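Local structure of uncharacterized protein (Burkholderia thailandensis, 6AR7) at residues A[84-89]-A[122-127]. The protein is of unknown function but contains a lysozyme inhibitor LprI-like domain and may therefore inhibit lysozyme. Residues are numbered along the deposited sequence; the frame is centred on the assembly and turned at random.
Sequences RRWLAW and RERALA
R124 lays its side chain along one face of the W86 indole, and this pair makes the whole contact between 84-89, on helix 73-101, and 122-127, on helix 107-136. The aliphatic part does the closest touching: R124 CB comes within 3.3 Å of W86 CZ2 on the six-membered ring, and R124 CG sits 3.5 Å from the centroid of that ring, 17° off its normal, a CH-pi contact over the face. From there the chain runs on across the indole, with R124 NE 3.8 Å from W86 CG. The guanidinium lies past the rim of the five-membered ring, its face over W86 CB, an off-centre cation-pi pair with R124 CZ 4.8 Å from that ring's centroid and the planes 23° apart. Both side chains leave their helices with CG anti to the backbone N and run antiparallel, each reaching toward the other's helix; a bend at chi2 (54°) carries the R124 chain along the ring toward helix 73-101. There R124 NH2 is hydrogen-bonded to S82 OG and Q83 OE1, one turn before W86, which ties the buried charge to the helix that supplies the indole. F193 of helix 180-197 meets W86 edge-to-face and also touches R124, while Q57 of helix 42-70 packs against W86. The buried arginine-tryptophan pair thus bridges the antiparallel helical hairpin of 73-101 and 107-136 in an all-helical chain, consistent with the LprI family.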
ATOM      1  N   ARG A  84       6.580  11.336   1.391  1.00 34.39           N
ATOM      2  CA  ARG A  84       6.545  12.028   0.112  1.00 33.79           C
ATOM      3  C   ARG A  84       6.490  11.020  -1.037  1.00 36.88           C
ATOM      4  O   ARG A  84       5.740  11.200  -2.004  1.00 35.37           O
ATOM      5  CB  ARG A  84       7.778  12.926  -0.016  1.00 35.61           C
ATOM      6  CG  ARG A  84       7.647  14.328   0.610  1.00 48.12           C
ATOM      7  CD  ARG A  84       8.867  15.228   0.297  1.00 49.34           C
ATOM      8  NE  ARG A  84      10.152  14.706   0.785  1.00 55.69           N
ATOM      9  CZ  ARG A  84      10.684  14.964   1.983  1.00 56.48           C
ATOM     10  NH1 ARG A  84      10.053  15.750   2.841  1.00 57.19           N
ATOM     11  NH2 ARG A  84      11.856  14.436   2.323  1.00 54.93           N
ATOM     12  N   ARG A  85       7.260   9.931  -0.924  1.00 36.17           N
ATOM     13  CA  ARG A  85       7.282   8.912  -1.968  1.00 33.38           C
ATOM     14  C   ARG A  85       5.995   8.109  -1.969  1.00 34.59           C
ATOM     15  O   ARG A  85       5.500   7.720  -3.033  1.00 31.17           O
ATOM     16  CB  ARG A  85       8.477   7.986  -1.776  1.00 30.98           C
ATOM     17  CG  ARG A  85       9.847   8.669  -1.875  1.00 34.82           C
ATOM     18  CD  ARG A  85      10.112   9.203  -3.269  1.00 42.42           C
ATOM     19  NE  ARG A  85      11.476   9.711  -3.406  1.00 54.35           N
ATOM     20  CZ  ARG A  85      12.007  10.135  -4.553  1.00 60.01           C
ATOM     21  NH1 ARG A  85      11.288  10.107  -5.668  1.00 55.79           N
ATOM     22  NH2 ARG A  85      13.257  10.585  -4.587  1.00 63.18           N
ATOM     23  N   TRP A  86       5.432   7.860  -0.788  1.00 28.67           N
ATOM     24  CA  TRP A  86       4.181   7.111  -0.726  1.00 29.15           C
ATOM     25  C   TRP A  86       3.062   7.875  -1.423  1.00 34.51           C
ATOM     26  O   TRP A  86       2.291   7.308  -2.213  1.00 33.29           O
ATOM     27  CB  TRP A  86       3.819   6.834   0.724  1.00 23.82           C
ATOM     28  CG  TRP A  86       2.632   5.961   0.858  1.00 28.41           C
ATOM     29  CD1 TRP A  86       2.586   4.610   0.655  1.00 25.58           C
ATOM     30  CD2 TRP A  86       1.305   6.357   1.235  1.00 26.85           C
ATOM     31  NE1 TRP A  86       1.317   4.143   0.887  1.00 27.04           N
ATOM     32  CE2 TRP A  86       0.507   5.191   1.240  1.00 26.15           C
ATOM     33  CE3 TRP A  86       0.714   7.580   1.573  1.00 29.54           C
ATOM     34  CZ2 TRP A  86      -0.844   5.211   1.566  1.00 28.52           C
ATOM     35  CZ3 TRP A  86      -0.646   7.599   1.902  1.00 33.97           C
ATOM     36  CH2 TRP A  86      -1.406   6.423   1.898  1.00 26.92           C
ATOM     37  N   LEU A  87       2.958   9.170  -1.129  1.00 33.87           N
ATOM     38  CA  LEU A  87       1.913   9.988  -1.724  1.00 36.11           C
ATOM     39  C   LEU A  87       2.042  10.048  -3.239  1.00 34.68           C
ATOM     40  O   LEU A  87       1.032   9.987  -3.952  1.00 34.27           O
ATOM     41  CB  LEU A  87       1.956  11.392  -1.125  1.00 41.79           C
ATOM     42  CG  LEU A  87       1.489  11.434   0.328  1.00 39.21           C
ATOM     43  CD1 LEU A  87       1.806  12.787   0.951  1.00 41.65           C
ATOM     44  CD2 LEU A  87       0.001  11.137   0.378  1.00 36.06           C
ATOM     45  N   ALA A  88       3.267  10.192  -3.751  1.00 35.21           N
ATOM     46  CA  ALA A  88       3.446  10.231  -5.199  1.00 34.33           C
ATOM     47  C   ALA A  88       3.061   8.903  -5.836  1.00 34.24           C
ATOM     48  O   ALA A  88       2.456   8.875  -6.915  1.00 35.21           O
ATOM     49  CB  ALA A  88       4.887  10.599  -5.566  1.00 37.97           C
ATOM     50  N   TRP A  89       3.416   7.790  -5.196  1.00 33.16           N
ATOM     51  CA  TRP A  89       3.003   6.495  -5.723  1.00 29.36           C
ATOM     52  C   TRP A  89       1.483   6.371  -5.734  1.00 32.88           C
ATOM     53  O   TRP A  89       0.891   5.995  -6.755  1.00 35.96           O
ATOM     54  CB  TRP A  89       3.635   5.360  -4.914  1.00 26.49           C
ATOM     55  CG  TRP A  89       2.953   4.034  -5.181  1.00 23.44           C
ATOM     56  CD1 TRP A  89       2.653   3.500  -6.399  1.00 25.01           C
ATOM     57  CD2 TRP A  89       2.498   3.092  -4.205  1.00 23.84           C
ATOM     58  NE1 TRP A  89       2.019   2.297  -6.241  1.00 28.87           N
ATOM     59  CE2 TRP A  89       1.904   2.025  -4.904  1.00 23.83           C
ATOM     60  CE3 TRP A  89       2.504   3.065  -2.800  1.00 28.41           C
ATOM     61  CZ2 TRP A  89       1.341   0.921  -4.253  1.00 23.14           C
ATOM     62  CZ3 TRP A  89       1.955   1.968  -2.151  1.00 26.33           C
ATOM     63  CH2 TRP A  89       1.381   0.909  -2.878  1.00 23.65           C
ATOM     64  N   ARG A 122      -5.055   1.480   4.740  1.00 21.05           N
ATOM     65  CA  ARG A 122      -4.967   0.743   5.992  1.00 25.29           C
ATOM     66  C   ARG A 122      -3.532   0.302   6.271  1.00 31.89           C
ATOM     67  O   ARG A 122      -2.995   0.542   7.365  1.00 27.25           O
ATOM     68  CB  ARG A 122      -5.909  -0.456   5.916  1.00 18.69           C
ATOM     69  CG  ARG A 122      -6.033  -1.244   7.164  1.00 28.82           C
ATOM     70  CD  ARG A 122      -7.214  -2.220   7.062  1.00 31.55           C
ATOM     71  NE  ARG A 122      -7.268  -3.038   8.263  1.00 28.37           N
ATOM     72  CZ  ARG A 122      -6.481  -4.080   8.502  1.00 40.01           C
ATOM     73  NH1 ARG A 122      -5.575  -4.476   7.603  1.00 39.74           N
ATOM     74  NH2 ARG A 122      -6.610  -4.732   9.649  1.00 42.80           N
ATOM     75  N   GLU A 123      -2.883  -0.319   5.272  1.00 26.76           N
ATOM     76  CA  GLU A 123      -1.505  -0.784   5.436  1.00 29.77           C
ATOM     77  C   GLU A 123      -0.556   0.359   5.798  1.00 18.99           C
ATOM     78  O   GLU A 123       0.289   0.217   6.690  1.00 23.48           O
ATOM     79  CB  GLU A 123      -1.029  -1.497   4.156  1.00 32.02           C
ATOM     80  CG  GLU A 123      -1.549  -2.929   4.026  1.00 28.13           C
ATOM     81  CD  GLU A 123      -1.481  -3.509   2.600  1.00 41.08           C
ATOM     82  OE1 GLU A 123      -0.939  -2.857   1.684  1.00 40.65           O
ATOM     83  OE2 GLU A 123      -1.981  -4.634   2.393  1.00 45.53           O
ATOM     84  N   ARG A 124      -0.661   1.494   5.108  1.00 24.55           N
ATOM     85  CA  ARG A 124       0.241   2.600   5.411  1.00 26.80           C
ATOM     86  C   ARG A 124       0.032   3.091   6.837  1.00 33.84           C
ATOM     87  O   ARG A 124       0.998   3.368   7.551  1.00 34.32           O
ATOM     88  CB  ARG A 124       0.052   3.729   4.402  1.00 28.01           C
ATOM     89  CG  ARG A 124       1.020   4.898   4.590  1.00 21.84           C
ATOM     90  CD  ARG A 124       2.500   4.456   4.607  1.00 28.06           C
ATOM     91  NE  ARG A 124       3.371   5.629   4.599  1.00 29.35           N
ATOM     92  CZ  ARG A 124       4.691   5.593   4.733  1.00 33.55           C
ATOM     93  NH1 ARG A 124       5.322   4.429   4.888  1.00 31.23           N
ATOM     94  NH2 ARG A 124       5.379   6.726   4.720  1.00 35.76           N
ATOM     95  N   ALA A 125      -1.223   3.160   7.284  1.00 29.88           N
ATOM     96  CA  ALA A 125      -1.506   3.603   8.647  1.00 29.81           C
ATOM     97  C   ALA A 125      -0.844   2.701   9.684  1.00 26.96           C
ATOM     98  O   ALA A 125      -0.242   3.184  10.649  1.00 29.86           O
ATOM     99  CB  ALA A 125      -3.023   3.637   8.877  1.00 25.44           C
ATOM    100  N   LEU A 126      -0.947   1.384   9.500  1.00 24.41           N
ATOM    101  CA  LEU A 126      -0.422   0.449  10.490  1.00 31.48           C
ATOM    102  C   LEU A 126       1.101   0.504  10.564  1.00 30.92           C
ATOM    103  O   LEU A 126       1.684   0.348  11.642  1.00 37.05           O
ATOM    104  CB  LEU A 126      -0.883  -0.967  10.164  1.00 31.86           C
ATOM    105  CG  LEU A 126      -2.387  -1.215  10.240  1.00 32.95           C
ATOM    106  CD1 LEU A 126      -2.700  -2.609   9.700  1.00 30.40           C
ATOM    107  CD2 LEU A 126      -2.869  -1.044  11.685  1.00 33.73           C
ATOM    108  N   ALA A 127       1.758   0.695   9.422  1.00 32.33           N
ATOM    109  CA  ALA A 127       3.211   0.823   9.407  1.00 34.27           C
ATOM    110  C   ALA A 127       3.657   2.084  10.131  1.00 34.33           C
ATOM    111  O   ALA A 127       4.618   2.050  10.909  1.00 37.83           O
ATOM    112  CB  ALA A 127       3.718   0.829   7.963  1.00 29.47           C
TER